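Side-chain contacts in putative protease (Parabacteroides distasonis ATCC 8503, PDB 3KD4), which is of unknown function but is probably an exported, protease-like protein: residues S22-S27 and K58-Y63; G44-V49 and I112-S117. All coordinates share one frame; numbering follows the deposited sequence.

Interaction 1 (S22-S27 and K58-Y63)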
loop_
_atom_site.group_PDB
_atom_site.type_symbol
_atom_site.label_atom_id
_atom_site.label_comp_id
_atom_site.label_asym_id
_atom_site.label_seq_id
_atom_site.Cartn_x
_atom_site.Cartn_y
_atom_site.Cartn_z
ATOM N N SER A 22 -9.560 24.131 -14.998
ATOM C CA SER A 22 -8.671 24.464 -13.908
ATOM C C SER A 22 -9.285 24.032 -12.541
ATOM O O SER A 22 -10.502 23.827 -12.408
ATOM C CB SER A 22 -8.353 25.968 -13.914
ATOM O OG SER A 22 -9.470 26.753 -13.560
ATOM N N GLN A 23 -8.416 23.856 -11.558
ATOM C CA GLN A 23 -8.808 23.410 -10.221
ATOM C C GLN A 23 -8.106 24.212 -9.162
ATOM O O GLN A 23 -7.063 24.849 -9.393
ATOM C CB GLN A 23 -8.523 21.912 -10.018
ATOM C CG GLN A 23 -9.343 21.047 -10.952
ATOM C CD GLN A 23 -9.174 19.565 -10.728
ATOM O OE1 GLN A 23 -8.741 19.140 -9.669
ATOM N NE2 GLN A 23 -9.537 18.762 -11.729
ATOM N N GLU A 24 -8.705 24.208 -7.975
ATOM C CA GLU A 24 -8.022 24.680 -6.801
ATOM C C GLU A 24 -8.222 23.649 -5.731
ATOM O O GLU A 24 -9.333 23.064 -5.586
ATOM C CB GLU A 24 -8.526 26.062 -6.364
ATOM C CG GLU A 24 -7.893 26.530 -5.035
ATOM C CD GLU A 24 -8.224 27.992 -4.617
ATOM O OE1 GLU A 24 -9.052 28.605 -5.285
ATOM O OE2 GLU A 24 -7.674 28.473 -3.591
ATOM N N TYR A 25 -7.153 23.392 -4.993
ATOM C CA TYR A 25 -7.217 22.669 -3.731
ATOM C C TYR A 25 -6.691 23.590 -2.609
ATOM O O TYR A 25 -5.592 24.133 -2.701
ATOM C CB TYR A 25 -6.385 21.377 -3.805
ATOM C CG TYR A 25 -6.162 20.714 -2.448
ATOM C CD1 TYR A 25 -7.219 20.153 -1.756
ATOM C CD2 TYR A 25 -4.885 20.656 -1.851
ATOM C CE1 TYR A 25 -7.034 19.536 -0.522
ATOM C CE2 TYR A 25 -4.691 20.024 -0.589
ATOM C CZ TYR A 25 -5.772 19.480 0.058
ATOM O OH TYR A 25 -5.652 18.851 1.275
ATOM N N ARG A 26 -7.493 23.823 -1.596
ATOM C CA ARG A 26 -7.112 24.700 -0.493
ATOM C C ARG A 26 -7.176 23.916 0.805
ATOM O O ARG A 26 -8.179 23.241 1.089
ATOM C CB ARG A 26 -7.987 25.936 -0.405
ATOM C CG ARG A 26 -7.552 26.916 0.708
ATOM C CD ARG A 26 -8.182 28.287 0.548
ATOM N NE ARG A 26 -7.675 29.205 1.606
ATOM C CZ ARG A 26 -7.957 30.498 1.645
ATOM N NH1 ARG A 26 -8.702 31.046 0.689
ATOM N NH2 ARG A 26 -7.475 31.248 2.610
ATOM N N SER A 27 -6.079 23.960 1.552
ATOM C CA SER A 27 -5.941 23.168 2.778
ATOM C C SER A 27 -5.556 24.074 3.901
ATOM O O SER A 27 -4.550 24.766 3.773
ATOM C CB SER A 27 -4.838 22.096 2.631
ATOM O OG SER A 27 -4.501 21.528 3.893
ATOM N N LYS A 58 0.298 28.525 -3.469
ATOM C CA LYS A 58 0.112 29.823 -2.862
ATOM C C LYS A 58 -0.068 29.656 -1.368
ATOM O O LYS A 58 -1.007 28.990 -0.910
ATOM C CB LYS A 58 -1.121 30.442 -3.477
ATOM C CG LYS A 58 -1.660 31.645 -2.808
ATOM C CD LYS A 58 -0.668 32.780 -2.769
ATOM C CE LYS A 58 -1.384 34.079 -2.373
ATOM N NZ LYS A 58 -2.722 34.150 -3.084
ATOM N N ILE A 59 0.794 30.282 -0.586
ATOM C CA ILE A 59 0.691 30.158 0.867
ATOM C C ILE A 59 -0.149 31.315 1.332
ATOM O O ILE A 59 0.238 32.446 1.147
ATOM C CB ILE A 59 2.068 30.209 1.523
ATOM C CG1 ILE A 59 3.005 29.111 0.951
ATOM C CG2 ILE A 59 1.951 30.107 3.055
ATOM C CD1 ILE A 59 2.670 27.744 1.363
ATOM N N HIS A 60 -1.300 31.065 1.920
ATOM C CA HIS A 60 -2.148 32.137 2.371
ATOM C C HIS A 60 -1.691 32.663 3.710
ATOM O O HIS A 60 -1.748 33.858 3.951
ATOM C CB HIS A 60 -3.604 31.659 2.473
ATOM C CG HIS A 60 -4.176 31.235 1.154
ATOM N ND1 HIS A 60 -4.374 32.126 0.111
ATOM C CD2 HIS A 60 -4.573 30.022 0.700
ATOM C CE1 HIS A 60 -4.869 31.466 -0.929
ATOM N NE2 HIS A 60 -4.973 30.185 -0.604
ATOM N N SER A 61 -1.306 31.760 4.602
ATOM C CA SER A 61 -0.760 32.142 5.843
ATOM C C SER A 61 -0.003 30.946 6.457
ATOM O O SER A 61 -0.287 29.774 6.173
ATOM C CB SER A 61 -1.856 32.635 6.807
ATOM O OG SER A 61 -2.762 31.580 7.046
ATOM N N SER A 62 0.978 31.292 7.269
ATOM C CA SER A 62 1.819 30.338 7.979
ATOM C C SER A 62 2.410 31.042 9.209
ATOM O O SER A 62 3.229 31.991 9.097
ATOM C CB SER A 62 2.912 29.749 7.065
ATOM O OG SER A 62 3.753 28.809 7.784
ATOM N N TYR A 63 1.956 30.596 10.370
ATOM C CA TYR A 63 2.414 31.120 11.648
ATOM C C TYR A 63 2.178 30.136 12.779
ATOM O O TYR A 63 1.407 29.182 12.651
ATOM C CB TYR A 63 1.742 32.457 11.986
ATOM C CG TYR A 63 0.232 32.444 12.087
ATOM C CD1 TYR A 63 -0.580 32.656 10.958
ATOM C CD2 TYR A 63 -0.387 32.254 13.301
ATOM C CE1 TYR A 63 -1.954 32.657 11.059
ATOM C CE2 TYR A 63 -1.745 32.276 13.405
ATOM C CZ TYR A 63 -2.527 32.468 12.294
ATOM O OH TYR A 63 -3.893 32.459 12.451
#

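Interaction 2 (G44-V49 and I112-S117). With PO4 (phosphate ion), chain C.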
loop_
_atom_site.group_PDB
_atom_site.type_symbol
_atom_site.label_atom_id
_atom_site.label_comp_id
_atom_site.label_asym_id
_atom_site.label_seq_id
_atom_site.Cartn_x
_atom_site.Cartn_y
_atom_site.Cartn_z
ATOM N N GLY A 44 7.191 19.094 13.223
ATOM C CA GLY A 44 7.911 20.359 13.113
ATOM C C GLY A 44 7.908 20.962 11.707
ATOM O O GLY A 44 8.336 22.108 11.531
ATOM N N GLU A 45 7.482 20.172 10.716
ATOM C CA GLU A 45 7.419 20.623 9.328
ATOM C C GLU A 45 6.114 20.263 8.665
ATOM O O GLU A 45 5.433 19.366 9.090
ATOM C CB GLU A 45 8.530 19.982 8.487
ATOM C CG GLU A 45 9.937 20.405 8.848
ATOM C CD GLU A 45 10.484 19.646 10.036
ATOM O OE1 GLU A 45 10.247 18.428 10.113
ATOM O OE2 GLU A 45 11.148 20.281 10.885
ATOM N N SER A 46 5.804 20.988 7.599
ATOM C CA SER A 46 4.781 20.602 6.668
ATOM C C SER A 46 5.433 20.352 5.297
ATOM O O SER A 46 6.438 21.004 4.933
ATOM C CB SER A 46 3.692 21.673 6.625
ATOM O OG SER A 46 2.941 21.689 7.833
ATOM N N PHE A 47 4.861 19.416 4.544
ATOM C CA PHE A 47 5.397 18.992 3.241
ATOM C C PHE A 47 4.327 19.110 2.204
ATOM O O PHE A 47 3.281 18.524 2.364
ATOM C CB PHE A 47 5.854 17.533 3.337
ATOM C CG PHE A 47 6.792 17.293 4.460
ATOM C CD1 PHE A 47 8.150 17.480 4.286
ATOM C CD2 PHE A 47 6.322 16.928 5.703
ATOM C CE1 PHE A 47 9.020 17.259 5.336
ATOM C CE2 PHE A 47 7.204 16.712 6.753
ATOM C CZ PHE A 47 8.530 16.886 6.567
ATOM N N ILE A 48 4.571 19.884 1.153
ATOM C CA ILE A 48 3.548 20.097 0.116
ATOM C C ILE A 48 4.099 19.792 -1.267
ATOM O O ILE A 48 4.940 20.517 -1.755
ATOM C CB ILE A 48 3.025 21.566 0.097
ATOM C CG1 ILE A 48 2.535 22.020 1.481
ATOM C CG2 ILE A 48 1.895 21.718 -0.993
ATOM C CD1 ILE A 48 2.555 23.578 1.700
ATOM N N VAL A 49 3.581 18.744 -1.893
ATOM C CA VAL A 49 4.089 18.287 -3.184
ATOM C C VAL A 49 3.252 18.836 -4.343
ATOM O O VAL A 49 2.039 18.851 -4.270
ATOM C CB VAL A 49 4.113 16.736 -3.197
ATOM C CG1 VAL A 49 4.549 16.206 -4.567
ATOM C CG2 VAL A 49 5.110 16.204 -2.085
ATOM N N ILE A 112 0.222 25.444 15.443
ATOM C CA ILE A 112 0.649 25.739 14.077
ATOM C C ILE A 112 -0.556 26.052 13.233
ATOM O O ILE A 112 -1.489 25.250 13.191
ATOM C CB ILE A 112 1.347 24.497 13.432
ATOM C CG1 ILE A 112 2.650 24.174 14.161
ATOM C CG2 ILE A 112 1.570 24.700 11.911
ATOM C CD1 ILE A 112 3.189 22.684 13.903
ATOM N N TYR A 113 -0.503 27.168 12.508
ATOM C CA TYR A 113 -1.537 27.537 11.525
ATOM C C TYR A 113 -0.920 27.534 10.143
ATOM O O TYR A 113 0.084 28.213 9.895
ATOM C CB TYR A 113 -2.037 28.950 11.803
ATOM C CG TYR A 113 -2.991 29.072 12.937
ATOM C CD1 TYR A 113 -2.564 28.933 14.240
ATOM C CD2 TYR A 113 -4.341 29.369 12.705
ATOM C CE1 TYR A 113 -3.431 29.045 15.308
ATOM C CE2 TYR A 113 -5.242 29.498 13.799
ATOM C CZ TYR A 113 -4.758 29.341 15.089
ATOM O OH TYR A 113 -5.606 29.449 16.183
ATOM N N LEU A 114 -1.511 26.788 9.233
ATOM C CA LEU A 114 -1.061 26.783 7.841
ATOM C C LEU A 114 -2.266 26.687 6.919
ATOM O O LEU A 114 -3.074 25.761 7.026
ATOM C CB LEU A 114 -0.136 25.581 7.574
ATOM C CG LEU A 114 0.436 25.408 6.167
ATOM C CD1 LEU A 114 1.299 26.643 5.753
ATOM C CD2 LEU A 114 1.248 24.069 6.025
ATOM N N ASP A 115 -2.299 27.563 5.937
ATOM C CA ASP A 115 -3.404 27.684 4.991
ATOM C C ASP A 115 -2.773 27.926 3.633
ATOM O O ASP A 115 -2.034 28.911 3.458
ATOM C CB ASP A 115 -4.281 28.852 5.420
ATOM C CG ASP A 115 -5.523 29.030 4.530
ATOM O OD1 ASP A 115 -5.666 28.308 3.525
ATOM O OD2 ASP A 115 -6.330 29.939 4.822
ATOM N N TYR A 116 -2.959 26.985 2.706
ATOM C CA TYR A 116 -2.389 27.113 1.368
ATOM C C TYR A 116 -3.323 26.589 0.304
ATOM O O TYR A 116 -4.225 25.770 0.594
ATOM C CB TYR A 116 -1.040 26.388 1.251
ATOM C CG TYR A 116 -1.127 24.891 1.287
ATOM C CD1 TYR A 116 -1.058 24.200 2.482
ATOM C CD2 TYR A 116 -1.288 24.157 0.110
ATOM C CE1 TYR A 116 -1.148 22.801 2.524
ATOM C CE2 TYR A 116 -1.370 22.768 0.135
ATOM C CZ TYR A 116 -1.312 22.099 1.341
ATOM O OH TYR A 116 -1.392 20.724 1.329
ATOM N N SER A 117 -3.061 27.009 -0.930
ATOM C CA SER A 117 -3.733 26.461 -2.097
ATOM C C SER A 117 -2.745 25.946 -3.111
ATOM O O SER A 117 -1.649 26.512 -3.297
ATOM C CB SER A 117 -4.588 27.498 -2.810
ATOM O OG SER A 117 -5.651 27.970 -1.999
HETATM P P PO4 C . -9.298 29.563 15.688
HETATM O O1 PO4 C . -10.425 30.265 16.396
HETATM O O2 PO4 C . -7.981 30.347 15.777
HETATM O O3 PO4 C . -9.152 28.192 16.328
HETATM O O4 PO4 C . -9.741 29.285 14.267
#

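Interaction 1 (S22-S27 and K58-Y63)
With chi1 at -177° Arg26 swings CG to the side opposite its N and runs extended from CG to NE, which carries the guanidinium out to His60; the histidine turns CG in beside its own N (chi1 -63°), and the imidazole reaches back to meet it. The two flat groups stack, their centres 3.7 Å apart and their planes 25° from parallel. The overlap is offset. His60 CD2 lies 3.3 Å from Arg26 NE, under the rim of the guanidinium, and the same CD2 is 3.5 Å from Arg26 CZ. Farther along, Arg26 NH2 comes to 3.6 Å from His60 CG, so the guanidinium lies over CD2 and its two ring neighbours, CG and NE2, more closely than over CE1. On the other face of the imidazole sits the carbonyl oxygen Lys58 O, 4.0 Å above the plane of the His60 ring.

These strands, 23-33 and 55-65, are not neighbours in the eight-stranded mixed sheet: strand 111-120 runs between them, antiparallel to both, and the stack bridges it at the surface. Even the nearest CA atoms, those of Arg26 and Lys58, are 9.2 Å apart. A classic beta bulge, in which His60 and Ser61 both face Asp115, interrupts the regular pairing just where the imidazole leaves its strand.

The middle strand also supplies the polar anchors. Asp115 forms a salt bridge with Arg26 NH2, while Ser117 OG is the shared partner of His60 NE2 and Glu24 OE2. Through that shared hydroxyl Glu24 is brought to the edge of the ring, OE2 of Glu24 lying 4.4 Å from NE2 of His60, too long for a bond. A glycerol molecule, probably from the crystallisation liquor, takes further hydrogen bonds with Glu24 OE2 and Arg26 NH1.

Interaction 2 (G44-V49 and I112-S117)
Ile48 points from its strand at the ring of Tyr116, and beyond CB its two branches divide the work. CG2 comes to 3.6 Å from Tyr116 CE2, on the side of the ring near the hydroxyl. CG1 follows at 3.9 Å from Tyr116 CZ, and the terminal CD1 settles over the middle of the face, a CH-pi contact with CD1 3.8 Å from the Tyr116 ring centroid and 12° off its normal. In the tyrosine, chi1 of 70°, with CG between the backbone N and the carbonyl carbon, and a ring turned to chi2 -90° present this face to Ile48. The three-stranded antiparallel sheet, through its outer strand 45-50, here packs on the larger mixed sheet, as in a beta sandwich. Leucine at Tyr116 would probably forfeit the broad aromatic face and leave Ile48 CD1 less well covered. Two residues back along strand 45-50, Ser46 meets Leu114 tightly, its OG 3.4 Å and its CB 3.5 Å from Leu114 CD2, while the same OG is hydrogen-bonded to His103. Tyr113 stacks with Tyr63, and its OH gives a hydrogen bond to phosphate O2 (2.6 Å), which lies in the ring plane.

Strand 111-120 joins the two contacts, whose centres are 9 Å apart. Interaction 1 passes across one face of it, whereas interaction 2 uses side chains on the other. Ser117, the last residue of 112-117, ties into interaction 1: its OG is 2.6 Å from Glu24 OE2 and 2.7 Å from His60 NE2, both probable hydrogen bonds, and probably steadies the edge of the stacked imidazole. Next to it, Tyr116 CB packs 3.4 Å from Lys58 O, the carbonyl near the rim of that imidazole's other face, so the tyrosine whose ring Ile48 packs on also abuts strand 55-65. The glycerol and phosphate probably come from the crystallisation liquor and do not by themselves establish an active site.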